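Local coordinates for Rev protein (Borrelia burgdorferi, PDB 5EQZ) that is of unknown function but is probably a plasmid-encoded, largely helical lipoprotein of the Borrelia Rev family, at residues A[91-103]-A[114-127]. Numbering follows the deposited sequence.
Sequences DKDQDISKRKIWS and LLGSNTSGNGDKMS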
loop_
_atom_site.group_PDB
_atom_site.type_symbol
_atom_site.label_atom_id
_atom_site.label_comp_id
_atom_site.label_asym_id
_atom_site.label_seq_id
_atom_site.Cartn_x
_atom_site.Cartn_y
_atom_site.Cartn_z
ATOM N N ASP A 91 22.705 -8.079 14.485
ATOM C CA ASP A 91 22.819 -7.739 15.905
ATOM C C ASP A 91 21.649 -6.833 16.284
ATOM O O ASP A 91 21.791 -5.635 16.507
ATOM C CB ASP A 91 24.161 -7.081 16.186
ATOM C CG ASP A 91 25.340 -7.987 15.871
ATOM O OD1 ASP A 91 25.298 -9.181 16.244
ATOM O OD2 ASP A 91 26.307 -7.503 15.244
ATOM N N LYS A 92 20.465 -7.447 16.349
ATOM C CA LYS A 92 19.223 -6.678 16.402
ATOM C C LYS A 92 19.074 -5.881 17.691
ATOM O O LYS A 92 18.278 -4.938 17.726
ATOM C CB LYS A 92 18.015 -7.603 16.232
ATOM C CG LYS A 92 17.861 -8.208 14.841
ATOM C CD LYS A 92 16.541 -8.959 14.736
ATOM C CE LYS A 92 16.178 -9.332 13.294
ATOM N NZ LYS A 92 17.250 -10.076 12.587
ATOM N N ASP A 93 19.811 -6.216 18.750
ATOM C CA ASP A 93 19.648 -5.443 19.969
ATOM C C ASP A 93 20.545 -4.216 20.023
ATOM O O ASP A 93 20.407 -3.415 20.947
ATOM C CB ASP A 93 19.869 -6.315 21.202
ATOM C CG ASP A 93 18.886 -7.456 21.277
ATOM O OD1 ASP A 93 19.294 -8.603 21.007
ATOM O OD2 ASP A 93 17.694 -7.194 21.552
ATOM N N GLN A 94 21.435 -4.030 19.052
ATOM C CA GLN A 94 22.206 -2.795 19.002
ATOM C C GLN A 94 21.286 -1.606 18.750
ATOM O O GLN A 94 20.295 -1.705 18.012
ATOM C CB GLN A 94 23.269 -2.853 17.904
ATOM C CG GLN A 94 24.278 -3.990 18.053
ATOM C CD GLN A 94 25.033 -3.940 19.376
ATOM O OE1 GLN A 94 25.822 -3.032 19.607
ATOM N NE2 GLN A 94 24.802 -4.919 20.242
ATOM N N ASP A 95 21.634 -0.469 19.361
ATOM C CA ASP A 95 20.893 0.774 19.133
ATOM C C ASP A 95 20.662 1.015 17.649
ATOM O O ASP A 95 19.537 1.323 17.225
ATOM C CB ASP A 95 21.643 1.970 19.733
ATOM C CG ASP A 95 21.463 2.099 21.242
ATOM O OD1 ASP A 95 20.813 1.222 21.852
ATOM O OD2 ASP A 95 21.987 3.089 21.813
ATOM N N ILE A 96 21.723 0.884 16.841
ATOM C CA ILE A 96 21.607 1.168 15.409
ATOM C C ILE A 96 20.620 0.212 14.745
ATOM O O ILE A 96 19.828 0.613 13.878
ATOM C CB ILE A 96 22.993 1.102 14.743
ATOM C CG1 ILE A 96 23.935 2.131 15.374
ATOM C CG2 ILE A 96 22.888 1.341 13.257
ATOM C CD1 ILE A 96 25.397 1.976 14.944
ATOM N N SER A 97 20.646 -1.066 15.139
ATOM C CA SER A 97 19.735 -2.051 14.558
ATOM C C SER A 97 18.284 -1.769 14.931
ATOM O O SER A 97 17.381 -1.949 14.106
ATOM C CB SER A 97 20.137 -3.457 15.006
ATOM O OG SER A 97 21.469 -3.769 14.625
ATOM N N LYS A 98 18.037 -1.341 16.174
ATOM C CA LYS A 98 16.680 -1.007 16.602
ATOM C C LYS A 98 16.109 0.161 15.808
ATOM O O LYS A 98 14.957 0.110 15.345
ATOM C CB LYS A 98 16.662 -0.689 18.095
ATOM C CG LYS A 98 16.834 -1.882 19.013
ATOM C CD LYS A 98 16.840 -1.354 20.452
ATOM C CE LYS A 98 17.181 -2.406 21.454
ATOM N NZ LYS A 98 17.246 -1.782 22.809
ATOM N N ARG A 99 16.895 1.231 15.646
ATOM C CA ARG A 99 16.416 2.359 14.847
ATOM C C ARG A 99 16.187 1.950 13.399
ATOM O O ARG A 99 15.256 2.447 12.747
ATOM C CB ARG A 99 17.392 3.532 14.918
ATOM C CG ARG A 99 17.589 4.078 16.322
ATOM C CD ARG A 99 18.363 5.393 16.345
ATOM N NE ARG A 99 19.808 5.197 16.334
ATOM C CZ ARG A 99 20.570 5.305 17.418
ATOM N NH1 ARG A 99 20.023 5.600 18.593
ATOM N NH2 ARG A 99 21.878 5.114 17.340
ATOM N N LYS A 100 17.001 1.016 12.895
ATOM C CA LYS A 100 16.823 0.521 11.531
ATOM C C LYS A 100 15.502 -0.233 11.380
ATOM O O LYS A 100 14.764 -0.010 10.416
ATOM C CB LYS A 100 17.998 -0.378 11.151
ATOM C CG LYS A 100 18.081 -0.719 9.670
ATOM C CD LYS A 100 18.036 0.518 8.814
ATOM C CE LYS A 100 18.402 0.192 7.383
ATOM N NZ LYS A 100 18.118 1.349 6.490
ATOM N N ILE A 101 15.175 -1.120 12.327
ATOM C CA ILE A 101 13.887 -1.818 12.291
ATOM C C ILE A 101 12.749 -0.810 12.310
ATOM O O ILE A 101 11.796 -0.894 11.522
ATOM C CB ILE A 101 13.766 -2.799 13.475
ATOM C CG1 ILE A 101 14.845 -3.876 13.400
ATOM C CG2 ILE A 101 12.352 -3.424 13.506
ATOM C CD1 ILE A 101 14.988 -4.683 14.677
ATOM N N TRP A 102 12.834 0.157 13.220
ATOM C CA TRP A 102 11.807 1.183 13.338
ATOM C C TRP A 102 11.638 1.955 12.030
ATOM O O TRP A 102 10.513 2.158 11.551
ATOM C CB TRP A 102 12.169 2.116 14.491
ATOM C CG TRP A 102 11.304 3.304 14.583
ATOM C CD1 TRP A 102 10.075 3.387 15.176
ATOM C CD2 TRP A 102 11.592 4.605 14.064
ATOM N NE1 TRP A 102 9.581 4.666 15.058
ATOM C CE2 TRP A 102 10.494 5.433 14.379
ATOM C CE3 TRP A 102 12.673 5.152 13.358
ATOM C CZ2 TRP A 102 10.445 6.780 14.009
ATOM C CZ3 TRP A 102 12.623 6.483 12.995
ATOM C CH2 TRP A 102 11.520 7.284 13.321
ATOM N N SER A 103 12.748 2.383 11.427
ATOM C CA SER A 103 12.652 3.239 10.248
ATOM C C SER A 103 12.204 2.452 9.018
ATOM O O SER A 103 11.468 2.984 8.176
ATOM C CB SER A 103 13.984 3.931 9.982
ATOM O OG SER A 103 14.921 3.019 9.449
ATOM N N LEU A 114 9.799 1.891 19.279
ATOM C CA LEU A 114 11.245 1.805 19.465
ATOM C C LEU A 114 11.493 1.403 20.915
ATOM O O LEU A 114 11.286 2.196 21.831
ATOM C CB LEU A 114 11.906 3.136 19.128
ATOM C CG LEU A 114 13.428 3.215 19.125
ATOM C CD1 LEU A 114 13.967 2.139 18.223
ATOM C CD2 LEU A 114 13.830 4.586 18.612
ATOM N N LEU A 115 11.885 0.147 21.140
ATOM C CA LEU A 115 12.136 -0.331 22.504
ATOM C C LEU A 115 13.603 -0.081 22.832
ATOM O O LEU A 115 14.461 -0.964 22.736
ATOM C CB LEU A 115 11.762 -1.799 22.646
ATOM C CG LEU A 115 10.340 -2.154 22.212
ATOM C CD1 LEU A 115 10.116 -3.649 22.294
ATOM C CD2 LEU A 115 9.349 -1.397 23.069
ATOM N N GLY A 116 13.881 1.159 23.245
ATOM C CA GLY A 116 15.238 1.648 23.396
ATOM C C GLY A 116 16.003 1.143 24.598
ATOM O O GLY A 116 17.232 1.278 24.622
ATOM N N SER A 117 15.331 0.591 25.606
ATOM C CA SER A 117 16.071 0.156 26.786
ATOM C C SER A 117 16.889 -1.091 26.465
ATOM O O SER A 117 16.733 -1.722 25.419
ATOM C CB SER A 117 15.128 -0.139 27.946
ATOM O OG SER A 117 14.609 -1.449 27.821
ATOM N N ASN A 118 17.760 -1.461 27.408
ATOM C CA ASN A 118 18.672 -2.583 27.228
ATOM C C ASN A 118 18.043 -3.946 27.510
ATOM O O ASN A 118 18.766 -4.946 27.451
ATOM C CB ASN A 118 19.897 -2.407 28.139
ATOM N N THR A 119 16.752 -4.016 27.845
ATOM C CA THR A 119 16.102 -5.301 28.099
ATOM C C THR A 119 16.489 -6.301 27.017
ATOM O O THR A 119 16.308 -6.043 25.825
ATOM C CB THR A 119 14.574 -5.136 28.150
ATOM O OG1 THR A 119 14.223 -4.037 29.002
ATOM C CG2 THR A 119 13.913 -6.402 28.690
ATOM N N SER A 120 17.078 -7.419 27.438
ATOM C CA SER A 120 17.632 -8.377 26.488
ATOM C C SER A 120 16.543 -8.885 25.553
ATOM O O SER A 120 15.460 -9.274 25.997
ATOM C CB SER A 120 18.285 -9.538 27.243
ATOM O OG SER A 120 18.359 -10.692 26.430
ATOM N N GLY A 121 16.818 -8.848 24.253
ATOM C CA GLY A 121 15.848 -9.293 23.267
ATOM C C GLY A 121 14.884 -8.240 22.762
ATOM O O GLY A 121 13.919 -8.591 22.067
ATOM N N ASN A 122 15.106 -6.964 23.079
ATOM C CA ASN A 122 14.230 -5.920 22.566
ATOM C C ASN A 122 14.316 -5.815 21.047
ATOM O O ASN A 122 13.344 -5.408 20.395
ATOM C CB ASN A 122 14.569 -4.579 23.219
ATOM C CG ASN A 122 13.742 -4.319 24.468
ATOM O OD1 ASN A 122 12.944 -5.163 24.883
ATOM N ND2 ASN A 122 13.937 -3.158 25.083
ATOM N N GLY A 123 15.459 -6.177 20.462
ATOM C CA GLY A 123 15.591 -6.082 19.016
ATOM C C GLY A 123 14.819 -7.171 18.294
ATOM O O GLY A 123 14.033 -6.886 17.380
ATOM N N ASP A 124 15.048 -8.438 18.680
ATOM C CA ASP A 124 14.285 -9.543 18.108
ATOM C C ASP A 124 12.797 -9.361 18.340
ATOM O O ASP A 124 11.986 -9.835 17.544
ATOM C CB ASP A 124 14.727 -10.883 18.700
ATOM C CG ASP A 124 16.008 -11.416 18.078
ATOM O OD1 ASP A 124 16.053 -11.585 16.841
ATOM O OD2 ASP A 124 16.963 -11.697 18.833
ATOM N N LYS A 125 12.420 -8.694 19.431
ATOM C CA LYS A 125 11.010 -8.453 19.693
ATOM C C LYS A 125 10.452 -7.371 18.773
ATOM O O LYS A 125 9.339 -7.509 18.249
ATOM C CB LYS A 125 10.821 -8.084 21.157
ATOM C CG LYS A 125 9.600 -7.267 21.463
ATOM C CD LYS A 125 9.406 -7.196 22.975
ATOM C CE LYS A 125 7.999 -6.775 23.335
ATOM N NZ LYS A 125 7.096 -7.952 23.440
ATOM N N MET A 126 11.198 -6.281 18.578
ATOM C CA MET A 126 10.800 -5.301 17.572
ATOM C C MET A 126 10.730 -5.932 16.186
ATOM O O MET A 126 9.787 -5.682 15.429
ATOM C CB MET A 126 11.763 -4.118 17.550
ATOM C CG MET A 126 11.630 -3.143 18.696
ATOM S SD MET A 126 12.975 -1.958 18.485
ATOM C CE MET A 126 12.304 -0.947 17.192
ATOM N N SER A 127 11.728 -6.742 15.835
ATOM C CA SER A 127 11.717 -7.429 14.550
ATOM C C SER A 127 10.441 -8.249 14.380
ATOM O O SER A 127 9.730 -8.121 13.369
ATOM C CB SER A 127 12.953 -8.317 14.438
ATOM O OG SER A 127 13.154 -8.718 13.100
#
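Lys98 sends its side chain, extended beyond CG, from helix 95-103 across to the loop 114-121, where NZ donates a hydrogen bond to Leu115 O at 2.9 Å. The ammonium lies in the plane of that carbonyl, with a C=O...N angle of 150°, and Ser117 O stands 2.7 Å from the same NZ. Asn122 ND2 sends weak bonds to both oxygens, and the amide and the ammonium thus meet the same loop; Leu115 is itself the centre of an inverse gamma turn. The lysine shaft crosses Met126 at about a right angle, its CG 3.9 Å from SD. Bent at chi3, Met126 brings CE to Trp102 CB, which Leu114 CD1 also touches.

A second anchor lies at the start of helix 122-127: Gly123 N donates to Asp93 OD2 at 2.7 Å, nearly straight (165°) but from above the carboxylate plane. Here the backbones come closest, and Gly123 CA sits 3.2 Å from Lys92 O in a CA-H...O contact that leaves no room for a CB. Lys92 lays CD and CE against Ser127, while its NZ bonds Glu87 O.

The axes of helix segments 95-103 and 122-127 run almost parallel (11°) and come within 9.7 Å. Ile101, with CG2 against Met126 CB, and Ser127 also touch Ile86, so helices 95-107 and 122-142 pack together against the C-terminal end of helix 55-88.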